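Local structure of triacylglycerol lipase (Yarrowia lipolytica, 3O0D) at residues E19-L24 against Q80-I85; F171-K176 against K203-Q208; P182-L187 against R220-I225; N199-L204 against Q242-E247. The protein probably hydrolyses triacylglycerols, as an extracellular, glycosylated yeast lipase of the alpha/beta-hydrolase fold. One frame throughout, in Å; residues are numbered along the deposited sequence.

Interaction 1. Residues E19-L24 against Q80-I85; sequences EKYARL and QIYLVI
Helix 12-27 packs against strand 80-87 in the central sheet of the alpha/beta-hydrolase fold, and the axes of E19-L24 and Q80-I85 pass 10.0 Å apart. Q80, Y82 and V84 all turn their CB atoms toward the helix, where K20, Y21 and L24 receive them. Q80 has CG beside its backbone N and is extended beyond it, so that its amide reaches the tips of two helix side chains. K20, with CG anti to the backbone N (chi1 171°) and its chain straight to the end, meets it tip to tip: NZ donates to Q80 OE1 over 2.8 Å, in the carbonyl plane. At the other corner Q80 NE2 donates to Y21 OH, 3.0 Å away, with the tyrosine ring turned 85° from the amide plane. Further bonds from NE2 to Q155 and from OE1 to S78 give each end of the amide two partners, which fixes its rotation. L24 covers one face of the Y82 ring, and the two side chains cross at about a right angle. L24 CD1 forms a CH-pi contact 3.7 Å from the ring centroid and 10° off the normal, while L24 CD2 sits 3.8 Å from Y82 CE2. The Y82 hydroxyl is bonded to D75, and the K20 chain crosses near this end of the ring. Farther along the strand, V84 CG1 lies 3.4 Å from L24 O, the carbonyl oxygen that is hydrogen-bonded to Y71 OH.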
# COMPACT_ATOMS: atom_id res chain seq x y z
N GLU A 19 -12.20 1.89 -3.94
CA GLU A 19 -12.06 1.80 -5.41
C GLU A 19 -11.24 2.90 -5.96
O GLU A 19 -10.41 2.71 -6.85
CB GLU A 19 -13.46 1.72 -6.03
CG GLU A 19 -13.46 1.68 -7.56
CD GLU A 19 -14.92 1.64 -8.10
OE1 GLU A 19 -15.65 2.63 -7.90
OE2 GLU A 19 -15.26 0.57 -8.66
N LYS A 20 -11.46 4.11 -5.41
CA LYS A 20 -10.64 5.24 -5.81
C LYS A 20 -9.11 5.00 -5.70
O LYS A 20 -8.39 5.28 -6.73
CB LYS A 20 -11.03 6.50 -4.98
CG LYS A 20 -10.02 7.63 -5.22
CD LYS A 20 -10.52 8.84 -4.35
CE LYS A 20 -9.42 9.89 -4.31
NZ LYS A 20 -9.87 11.10 -3.52
N TYR A 21 -8.71 4.46 -4.56
CA TYR A 21 -7.24 4.24 -4.31
C TYR A 21 -6.83 3.04 -5.20
O TYR A 21 -5.69 3.03 -5.81
CB TYR A 21 -6.83 4.14 -2.81
CG TYR A 21 -7.03 5.52 -2.25
CD1 TYR A 21 -6.07 6.53 -2.48
CD2 TYR A 21 -8.21 5.85 -1.62
CE1 TYR A 21 -6.26 7.79 -2.09
CE2 TYR A 21 -8.41 7.18 -1.21
CZ TYR A 21 -7.44 8.11 -1.47
OH TYR A 21 -7.63 9.41 -1.08
N ALA A 22 -7.71 2.09 -5.42
CA ALA A 22 -7.29 1.07 -6.35
C ALA A 22 -7.00 1.62 -7.73
O ALA A 22 -6.09 1.16 -8.43
CB ALA A 22 -8.40 -0.09 -6.46
N ARG A 23 -7.81 2.56 -8.19
CA ARG A 23 -7.56 3.16 -9.46
C ARG A 23 -6.25 3.97 -9.49
O ARG A 23 -5.54 3.89 -10.40
CB ARG A 23 -8.68 4.08 -9.92
CG ARG A 23 -10.05 3.49 -10.08
CD ARG A 23 -10.94 4.49 -10.80
NE ARG A 23 -12.34 4.18 -10.75
CZ ARG A 23 -12.95 3.32 -11.52
NH1 ARG A 23 -12.32 2.65 -12.44
NH2 ARG A 23 -14.23 3.16 -11.37
N LEU A 24 -6.00 4.76 -8.47
CA LEU A 24 -4.78 5.56 -8.44
C LEU A 24 -3.56 4.60 -8.47
O LEU A 24 -2.54 4.94 -9.14
CB LEU A 24 -4.70 6.43 -7.19
CG LEU A 24 -5.68 7.61 -7.39
CD1 LEU A 24 -5.88 8.26 -5.95
CD2 LEU A 24 -5.32 8.73 -8.45
N GLN A 80 -6.07 17.03 -2.32
CA GLN A 80 -5.16 16.01 -1.83
C GLN A 80 -3.91 16.05 -2.74
O GLN A 80 -3.97 16.49 -3.89
CB GLN A 80 -5.75 14.59 -1.95
CG GLN A 80 -6.92 14.43 -0.92
CD GLN A 80 -7.60 13.10 -1.12
OE1 GLN A 80 -8.12 12.82 -2.19
NE2 GLN A 80 -7.45 12.21 -0.14
N ILE A 81 -2.85 15.55 -2.13
CA ILE A 81 -1.57 15.29 -2.87
C ILE A 81 -1.46 13.75 -2.84
O ILE A 81 -1.55 13.12 -1.78
CB ILE A 81 -0.39 15.88 -2.06
CG1 ILE A 81 -0.53 17.42 -2.08
CG2 ILE A 81 0.96 15.43 -2.79
CD1 ILE A 81 0.40 18.16 -0.96
N TYR A 82 -1.24 13.19 -4.03
CA TYR A 82 -1.12 11.71 -4.13
C TYR A 82 0.34 11.29 -4.39
O TYR A 82 0.91 11.88 -5.26
CB TYR A 82 -1.88 11.25 -5.34
CG TYR A 82 -3.36 11.49 -5.32
CD1 TYR A 82 -4.07 11.35 -4.14
CD2 TYR A 82 -4.00 11.76 -6.49
CE1 TYR A 82 -5.49 11.58 -4.15
CE2 TYR A 82 -5.45 12.03 -6.51
CZ TYR A 82 -6.11 11.88 -5.31
OH TYR A 82 -7.47 12.10 -5.25
N LEU A 83 0.85 10.38 -3.58
CA LEU A 83 2.11 9.72 -3.93
C LEU A 83 1.71 8.22 -4.19
O LEU A 83 1.15 7.59 -3.35
CB LEU A 83 3.04 9.77 -2.73
CG LEU A 83 4.35 8.96 -3.00
CD1 LEU A 83 5.07 9.44 -4.25
CD2 LEU A 83 5.24 9.15 -1.75
N VAL A 84 2.06 7.75 -5.42
CA VAL A 84 1.62 6.41 -5.80
C VAL A 84 2.90 5.69 -6.20
O VAL A 84 3.73 6.25 -6.93
CB VAL A 84 0.76 6.51 -7.01
CG1 VAL A 84 0.45 5.08 -7.63
CG2 VAL A 84 -0.63 7.20 -6.63
N ILE A 85 3.01 4.47 -5.66
CA ILE A 85 4.30 3.73 -5.85
C ILE A 85 3.98 2.31 -6.33
O ILE A 85 2.95 1.72 -5.99
CB ILE A 85 5.00 3.59 -4.57
CG1 ILE A 85 5.05 4.95 -3.75
CG2 ILE A 85 6.52 3.20 -4.88
CD1 ILE A 85 5.39 4.75 -2.23

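Interaction 2. Residues F171-K176 against K203-Q208; sequences FGINLK and KLFFGQ. With NAG (2-acetamido-2-deoxy-beta-D-glucopyranose), chain H.
G172 O is held by one hydrogen bond, the helical N-H of its own segment, with K176 N 2.9 Å from G172 O; the aromatic F205 CZ and the ring of P182 also approach it. The helices 163-177 and 195-206 lie side by side on one flank of the alpha/beta-hydrolase sheet, and between F171-K176 and K203-Q208 the contact is carried by apolar surface. K176 contributes the largest share. Its CG is anti to the backbone N, and bends at chi2 (82°) and chi3 lay the chain across F205, the two side chains sliding past each other in opposite directions. K176 CE stands over one ring face, 4.0 Å from the F205 centroid and 19° off the normal, in a CH-pi contact. Nearer the backbone, K176 CG meets L204 CG tip to tip at 3.7 Å. I173 supplies the other wall: its CG1 reaches the F205 edge in the ring plane, 3.9 Å from F205 CE2, and the I173 and L204 side chains cross obliquely, CG2 against L204 CD2. An alanine at K176 would remove the methylenes over F205 and beside L204, and would probably loosen the packing of the phenyl ring. On the far side of helix 163-177 the NAG lies close to the glycosylated N113. Hydrogen bonds to D145 and H180 hold this sugar, and its acetamido group rests on the helix, with NAG C8 4.1 Å from F171 CZ and NAG O7 3.6 Å from L175 CD2.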
# COMPACT_ATOMS: atom_id res chain seq x y z
N PHE A 171 6.50 4.63 3.57
CA PHE A 171 6.60 6.04 3.26
C PHE A 171 5.54 6.76 4.14
O PHE A 171 5.81 7.91 4.64
CB PHE A 171 6.36 6.33 1.77
CG PHE A 171 6.93 7.60 1.34
CD1 PHE A 171 8.12 7.63 0.61
CD2 PHE A 171 6.34 8.82 1.75
CE1 PHE A 171 8.72 8.84 0.21
CE2 PHE A 171 6.93 10.01 1.41
CZ PHE A 171 8.16 10.05 0.62
N GLY A 172 4.36 6.15 4.33
CA GLY A 172 3.38 6.78 5.24
C GLY A 172 3.85 6.88 6.69
O GLY A 172 3.65 7.90 7.41
N ILE A 173 4.60 5.89 7.12
CA ILE A 173 5.17 5.87 8.46
C ILE A 173 6.21 7.00 8.53
O ILE A 173 6.19 7.75 9.55
CB ILE A 173 5.76 4.52 8.83
CG1 ILE A 173 4.62 3.51 9.06
CG2 ILE A 173 6.52 4.63 10.23
CD1 ILE A 173 5.14 2.09 8.98
N ASN A 174 7.05 7.14 7.52
CA ASN A 174 8.05 8.28 7.39
C ASN A 174 7.30 9.63 7.59
O ASN A 174 7.63 10.40 8.47
CB ASN A 174 8.76 8.23 6.04
CG ASN A 174 9.13 9.55 5.54
OD1 ASN A 174 8.70 10.07 4.43
ND2 ASN A 174 9.97 10.21 6.35
N LEU A 175 6.25 9.85 6.80
CA LEU A 175 5.53 11.14 6.83
C LEU A 175 4.89 11.36 8.22
O LEU A 175 4.90 12.49 8.74
CB LEU A 175 4.43 11.14 5.76
CG LEU A 175 4.99 11.33 4.37
CD1 LEU A 175 3.83 11.10 3.27
CD2 LEU A 175 5.65 12.71 4.10
N LYS A 176 4.32 10.32 8.80
CA LYS A 176 3.63 10.37 10.05
C LYS A 176 4.59 10.64 11.26
O LYS A 176 4.36 11.55 12.04
CB LYS A 176 2.88 9.07 10.24
CG LYS A 176 2.36 8.83 11.63
CD LYS A 176 1.09 9.53 11.87
CE LYS A 176 -0.03 8.51 12.05
NZ LYS A 176 -1.28 9.21 12.42
N LYS A 203 0.08 1.13 17.18
CA LYS A 203 -0.00 2.25 18.13
C LYS A 203 0.04 3.58 17.42
O LYS A 203 -0.67 4.50 17.81
CB LYS A 203 1.17 2.14 19.13
CG LYS A 203 1.03 0.98 20.05
CD LYS A 203 2.18 0.96 21.14
CE LYS A 203 2.60 -0.47 21.44
NZ LYS A 203 3.30 -0.78 22.78
N LEU A 204 0.89 3.70 16.39
CA LEU A 204 1.14 4.91 15.69
C LEU A 204 -0.15 5.32 14.99
O LEU A 204 -0.58 6.47 15.04
CB LEU A 204 2.32 4.79 14.72
CG LEU A 204 2.82 5.93 13.87
CD1 LEU A 204 3.52 7.06 14.72
CD2 LEU A 204 3.80 5.46 12.85
N PHE A 205 -0.79 4.36 14.31
CA PHE A 205 -1.95 4.76 13.50
C PHE A 205 -3.27 4.63 14.16
O PHE A 205 -4.21 5.34 13.75
CB PHE A 205 -2.01 3.94 12.15
CG PHE A 205 -1.12 4.49 11.10
CD1 PHE A 205 -1.57 5.48 10.22
CD2 PHE A 205 0.20 4.06 10.97
CE1 PHE A 205 -0.74 6.03 9.25
CE2 PHE A 205 1.00 4.56 10.01
CZ PHE A 205 0.56 5.55 9.11
N PHE A 206 -3.43 3.68 15.07
CA PHE A 206 -4.75 3.40 15.66
C PHE A 206 -4.77 3.75 17.14
O PHE A 206 -5.82 3.66 17.81
CB PHE A 206 -5.11 1.93 15.47
CG PHE A 206 -5.14 1.52 14.00
CD1 PHE A 206 -6.10 2.04 13.11
CD2 PHE A 206 -4.28 0.59 13.52
CE1 PHE A 206 -6.08 1.63 11.77
CE2 PHE A 206 -4.24 0.21 12.17
CZ PHE A 206 -5.14 0.75 11.30
N GLY A 207 -3.60 4.08 17.64
CA GLY A 207 -3.46 4.56 19.01
C GLY A 207 -3.35 3.51 20.13
O GLY A 207 -3.21 3.92 21.28
N GLN A 208 -3.43 2.20 19.85
CA GLN A 208 -3.27 1.17 20.90
C GLN A 208 -2.93 -0.09 20.20
O GLN A 208 -3.13 -0.16 18.94
CB GLN A 208 -4.57 1.01 21.68
CG GLN A 208 -5.76 0.56 20.84
CD GLN A 208 -7.03 0.36 21.65
OE1 GLN A 208 -7.45 -0.78 21.92
NE2 GLN A 208 -7.64 1.47 22.05
C1 NAG H . 11.64 14.47 6.22
C2 NAG H . 10.29 14.83 5.57
C3 NAG H . 10.00 16.30 5.86
C4 NAG H . 10.05 16.58 7.37
C5 NAG H . 11.44 16.20 7.82
C6 NAG H . 11.83 16.56 9.27
C7 NAG H . 9.71 13.61 3.52
C8 NAG H . 9.74 13.58 2.02
N2 NAG H . 10.28 14.66 4.12
O3 NAG H . 8.70 16.62 5.32
O4 NAG H . 9.92 17.99 7.58
O5 NAG H . 11.58 14.78 7.59
O6 NAG H . 10.77 16.19 10.08
O7 NAG H . 9.22 12.70 4.16

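Interaction 3. Residues P182-L187 against R220-I225; sequences PLVVTL and RKLYRI
Neighbouring side chains of strands 183-187 and 222-227 point the same way across a parallel pairing, V184 beside L222, T186 beside R224 and L187 beside I225. The strands are joined through helix 195-206 in a beta-alpha-beta crossover. Between the backbones run four hydrogen bonds, K221 O and Y223 O accepting from V184 and T186, whose own carbonyls accept from Y223 and I225. On the face toward helix 195-206, V184 CG1 lies 3.6 Å from L222 CD1. On the face toward helix 12-27, L183 CD1 meets the Y223 ring at its edge, in plane, 3.9 Å from CE2. Next to it I225, extended with CG1 beside the backbone N, crosses V185 obliquely, CD1 to V185 CG1 being 3.6 Å, and runs alongside L187 CD2 at 3.9 Å. An alanine at I225 would lose CD1 and probably leave V185 and L187 less tightly packed. R220 folds back to grip L222 O side-on with NE and NH2, with Y223 CE1 over one face of its guanidinium, offset toward the rim, while NH1 binds V213 O. One water donates to T186 OG1 and I225 O; T186 OG1 also pairs with Q189. Backbone bonds, the R220 grip and the water thus occupy the main polar atoms named here, while the side-chain contacts between the strands are largely apolar.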
# COMPACT_ATOMS: atom_id res chain seq x y z
N PRO A 182 -0.63 11.64 7.00
CA PRO A 182 -0.96 11.04 5.73
C PRO A 182 -2.10 10.03 5.84
O PRO A 182 -2.22 9.35 6.86
CB PRO A 182 0.35 10.32 5.39
CG PRO A 182 0.82 9.85 6.76
CD PRO A 182 0.68 11.14 7.53
N LEU A 183 -2.84 9.84 4.74
CA LEU A 183 -3.72 8.64 4.54
C LEU A 183 -2.89 7.60 3.78
O LEU A 183 -2.24 7.96 2.86
CB LEU A 183 -4.90 9.09 3.63
CG LEU A 183 -5.80 7.89 3.24
CD1 LEU A 183 -6.48 7.04 4.36
CD2 LEU A 183 -6.81 8.54 2.24
N VAL A 184 -2.93 6.36 4.26
CA VAL A 184 -2.12 5.25 3.61
C VAL A 184 -3.14 4.18 3.22
O VAL A 184 -3.90 3.71 4.08
CB VAL A 184 -1.18 4.68 4.66
CG1 VAL A 184 -0.44 3.50 4.09
CG2 VAL A 184 -0.16 5.74 5.03
N VAL A 185 -3.14 3.85 1.94
CA VAL A 185 -4.04 2.72 1.56
C VAL A 185 -3.10 1.83 0.71
O VAL A 185 -2.57 2.27 -0.30
CB VAL A 185 -5.16 3.20 0.61
CG1 VAL A 185 -6.03 1.96 0.15
CG2 VAL A 185 -6.14 4.21 1.43
N THR A 186 -3.03 0.57 1.09
CA THR A 186 -2.16 -0.33 0.28
C THR A 186 -3.06 -1.41 -0.31
O THR A 186 -4.11 -1.72 0.26
CB THR A 186 -1.07 -0.96 1.21
OG1 THR A 186 -1.58 -1.93 2.06
CG2 THR A 186 -0.35 0.13 2.11
N LEU A 187 -2.59 -2.04 -1.39
CA LEU A 187 -3.39 -3.15 -2.01
C LEU A 187 -2.40 -4.28 -2.27
O LEU A 187 -1.35 -4.06 -2.91
CB LEU A 187 -3.98 -2.65 -3.32
CG LEU A 187 -4.92 -1.41 -3.12
CD1 LEU A 187 -4.22 -0.11 -3.63
CD2 LEU A 187 -6.21 -1.60 -4.07
N ARG A 220 -9.67 7.84 10.28
CA ARG A 220 -8.80 6.64 10.21
C ARG A 220 -7.82 6.81 9.09
O ARG A 220 -8.19 7.33 8.04
CB ARG A 220 -9.71 5.46 9.87
CG ARG A 220 -8.82 4.21 9.61
CD ARG A 220 -9.69 3.00 9.82
NE ARG A 220 -8.91 1.84 9.23
CZ ARG A 220 -9.36 0.60 9.26
NH1 ARG A 220 -10.52 0.25 9.90
NH2 ARG A 220 -8.63 -0.37 8.64
N LYS A 221 -6.55 6.37 9.24
CA LYS A 221 -5.65 6.77 8.22
C LYS A 221 -4.88 5.58 7.64
O LYS A 221 -3.92 5.85 6.91
CB LYS A 221 -4.58 7.74 8.83
CG LYS A 221 -5.24 9.11 9.27
CD LYS A 221 -5.70 9.89 8.07
CE LYS A 221 -6.93 10.84 8.41
NZ LYS A 221 -6.51 11.94 9.22
N LEU A 222 -5.27 4.37 8.02
CA LEU A 222 -4.52 3.18 7.48
C LEU A 222 -5.49 2.13 7.04
O LEU A 222 -6.29 1.62 7.85
CB LEU A 222 -3.53 2.63 8.51
CG LEU A 222 -2.73 1.39 8.06
CD1 LEU A 222 -1.96 1.61 6.81
CD2 LEU A 222 -1.74 1.14 9.22
N TYR A 223 -5.36 1.73 5.78
CA TYR A 223 -6.15 0.55 5.31
C TYR A 223 -5.23 -0.34 4.46
O TYR A 223 -4.58 0.17 3.52
CB TYR A 223 -7.28 1.03 4.38
CG TYR A 223 -8.26 2.03 5.03
CD1 TYR A 223 -9.37 1.53 5.72
CD2 TYR A 223 -7.95 3.38 5.05
CE1 TYR A 223 -10.28 2.43 6.39
CE2 TYR A 223 -8.85 4.26 5.70
CZ TYR A 223 -9.98 3.74 6.31
OH TYR A 223 -10.89 4.63 6.89
N ARG A 224 -5.29 -1.63 4.71
CA ARG A 224 -4.51 -2.68 3.93
C ARG A 224 -5.56 -3.56 3.20
O ARG A 224 -6.16 -4.45 3.81
CB ARG A 224 -3.76 -3.63 4.84
CG ARG A 224 -2.53 -2.88 5.53
CD ARG A 224 -1.56 -4.06 6.10
NE ARG A 224 -2.17 -4.85 7.19
CZ ARG A 224 -2.77 -6.07 7.05
NH1 ARG A 224 -2.84 -6.67 5.84
NH2 ARG A 224 -3.34 -6.70 8.09
N ILE A 225 -5.75 -3.24 1.93
CA ILE A 225 -6.74 -3.98 1.12
C ILE A 225 -6.10 -5.30 0.64
O ILE A 225 -5.01 -5.25 0.11
CB ILE A 225 -7.22 -3.15 -0.09
CG1 ILE A 225 -7.79 -1.76 0.36
CG2 ILE A 225 -8.37 -3.95 -0.80
CD1 ILE A 225 -8.18 -0.75 -0.83
O HOH W 1 -2.61 -4.50 1.29

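Interaction 4. Residues N199-L204 against Q242-E247; sequences NWVDKL and QHCSGE. With K (potassium ion), chain N.
Helix 195-206, the connecting helix of a beta-alpha-beta unit in the alpha/beta-hydrolase fold, meets the loop Q242-E247 that leads into strand 247-250. Hydrogen bonds centre on the buried carboxylate of D202, whose CG stands beside its backbone N. D202 OD1 offers its syn lone pair to the backbone N-H of S245, with S245 N 2.7 Å from OD1 and an angle of 154° at the hydrogen. D202 OD2 accepts from S245 OG, also at 2.7 Å, met from 46° above the carboxylate plane, and takes a weak second bond from S245 N. Two donors from one residue fix the rotation of the carboxylate and would probably favour its charged form. Apolar packing adds V201, whose CG1 lies 3.7 Å from C244 CB; C244 SG occupies the crowded position between its backbone N and carbonyl carbon. Both V201 and C244 also rest on L222 of strand 222-227. Metal coordination lies on the loop's other side. H243 NE2 is engaged by P233 O, and H243 ND1 binds the potassium ion in the plane of its ring at 3.1 Å. Q189 is a further ligand, and so is a water 3.1 Å from the ion that donates to Q242 O across 2.6 Å.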
# COMPACT_ATOMS: atom_id res chain seq x y z
N ASN A 199 3.22 -3.96 15.95
CA ASN A 199 2.51 -3.40 17.08
C ASN A 199 2.77 -1.91 17.24
O ASN A 199 1.84 -1.16 17.65
CB ASN A 199 2.84 -4.18 18.35
CG ASN A 199 2.28 -5.60 18.32
OD1 ASN A 199 2.98 -6.56 18.67
ND2 ASN A 199 1.00 -5.75 17.91
N TRP A 200 3.96 -1.47 16.84
CA TRP A 200 4.32 -0.10 16.91
C TRP A 200 3.51 0.70 15.87
O TRP A 200 2.94 1.76 16.20
CB TRP A 200 5.82 0.04 16.75
CG TRP A 200 6.27 1.51 16.57
CD1 TRP A 200 6.40 2.45 17.57
CD2 TRP A 200 6.66 2.14 15.38
NE1 TRP A 200 6.83 3.62 17.06
CE2 TRP A 200 6.99 3.48 15.71
CE3 TRP A 200 6.76 1.74 14.04
CZ2 TRP A 200 7.45 4.40 14.76
CZ3 TRP A 200 7.20 2.66 13.10
CH2 TRP A 200 7.52 3.98 13.46
N VAL A 201 3.43 0.15 14.64
CA VAL A 201 2.58 0.73 13.57
C VAL A 201 1.12 0.81 14.08
O VAL A 201 0.47 1.86 13.85
CB VAL A 201 2.67 -0.10 12.32
CG1 VAL A 201 1.54 0.37 11.29
CG2 VAL A 201 4.07 0.10 11.70
N ASP A 202 0.60 -0.19 14.76
CA ASP A 202 -0.80 -0.15 15.23
C ASP A 202 -0.91 1.02 16.28
O ASP A 202 -1.85 1.77 16.29
CB ASP A 202 -1.23 -1.44 15.88
CG ASP A 202 -1.65 -2.52 14.90
OD1 ASP A 202 -1.64 -2.22 13.66
OD2 ASP A 202 -1.91 -3.70 15.33
N LYS A 203 0.08 1.13 17.18
CA LYS A 203 -0.00 2.25 18.13
C LYS A 203 0.04 3.58 17.42
O LYS A 203 -0.67 4.50 17.81
CB LYS A 203 1.17 2.14 19.13
CG LYS A 203 1.03 0.98 20.05
CD LYS A 203 2.18 0.96 21.14
CE LYS A 203 2.60 -0.47 21.44
NZ LYS A 203 3.30 -0.78 22.78
N LEU A 204 0.89 3.70 16.39
CA LEU A 204 1.14 4.91 15.69
C LEU A 204 -0.15 5.32 14.99
O LEU A 204 -0.58 6.47 15.04
CB LEU A 204 2.32 4.79 14.72
CG LEU A 204 2.82 5.93 13.87
CD1 LEU A 204 3.52 7.06 14.72
CD2 LEU A 204 3.80 5.46 12.85
N GLN A 242 4.92 -10.40 10.87
CA GLN A 242 3.48 -10.36 11.07
C GLN A 242 2.98 -8.97 10.58
O GLN A 242 3.67 -7.99 10.63
CB GLN A 242 3.07 -10.61 12.51
CG GLN A 242 3.48 -9.57 13.48
CD GLN A 242 2.97 -9.85 14.93
OE1 GLN A 242 3.24 -10.90 15.50
NE2 GLN A 242 2.24 -8.90 15.50
N HIS A 243 1.72 -8.93 10.14
CA HIS A 243 1.16 -7.70 9.72
C HIS A 243 0.74 -6.80 10.90
O HIS A 243 0.44 -7.28 12.01
CB HIS A 243 -0.15 -7.99 8.95
CG HIS A 243 0.01 -8.23 7.44
ND1 HIS A 243 0.60 -7.35 6.57
CD2 HIS A 243 -0.42 -9.28 6.69
CE1 HIS A 243 0.50 -7.83 5.32
NE2 HIS A 243 -0.11 -9.00 5.37
N CYS A 244 0.69 -5.52 10.60
CA CYS A 244 -0.08 -4.60 11.41
C CYS A 244 -1.58 -4.82 11.17
O CYS A 244 -1.99 -5.59 10.26
CB CYS A 244 0.33 -3.16 11.04
SG CYS A 244 -0.18 -2.61 9.37
N SER A 245 -2.38 -4.20 12.02
CA SER A 245 -3.87 -4.28 11.83
C SER A 245 -4.31 -3.42 10.64
O SER A 245 -3.59 -2.58 10.13
CB SER A 245 -4.60 -3.76 13.06
OG SER A 245 -4.19 -4.60 14.14
N GLY A 246 -5.59 -3.59 10.30
CA GLY A 246 -6.12 -2.68 9.31
C GLY A 246 -6.59 -3.31 7.97
O GLY A 246 -6.82 -2.60 7.01
N GLU A 247 -6.75 -4.64 7.99
CA GLU A 247 -7.09 -5.38 6.76
C GLU A 247 -8.55 -5.07 6.28
O GLU A 247 -9.47 -5.04 7.13
CB GLU A 247 -6.98 -6.88 7.04
CG GLU A 247 -7.30 -7.74 5.76
CD GLU A 247 -6.98 -9.21 5.93
OE1 GLU A 247 -6.83 -9.70 7.11
OE2 GLU A 247 -6.89 -9.93 4.89
K K N . 2.27 -4.96 7.59
O HOH W 2 4.65 -5.89 9.36

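Overall arrangement
Interactions 1 and 3 share the central sheet: Y21 and A22 of helix 12-27 cover the L183, V185 and L187 face, with Y21 OH 3.5 Å from L183 CD2. Interaction 2 lies on the other face, where G172 CA is 3.7 Å from V184 CG2. Helix 195-206 serves interactions 2 and 4, whose centres are 9 Å apart, and I173 CD1 touches V201 CG2 at 3.5 Å. R224 ties interaction 3 to interaction 4, its NH2 2.8 Å from C244 O in a probable hydrogen bond, close to the potassium. L187 and V84 lie near the probable nucleophile elbow around S162. Interactions 1 and 4 stand apart, their nearest atoms separated by about 12 Å.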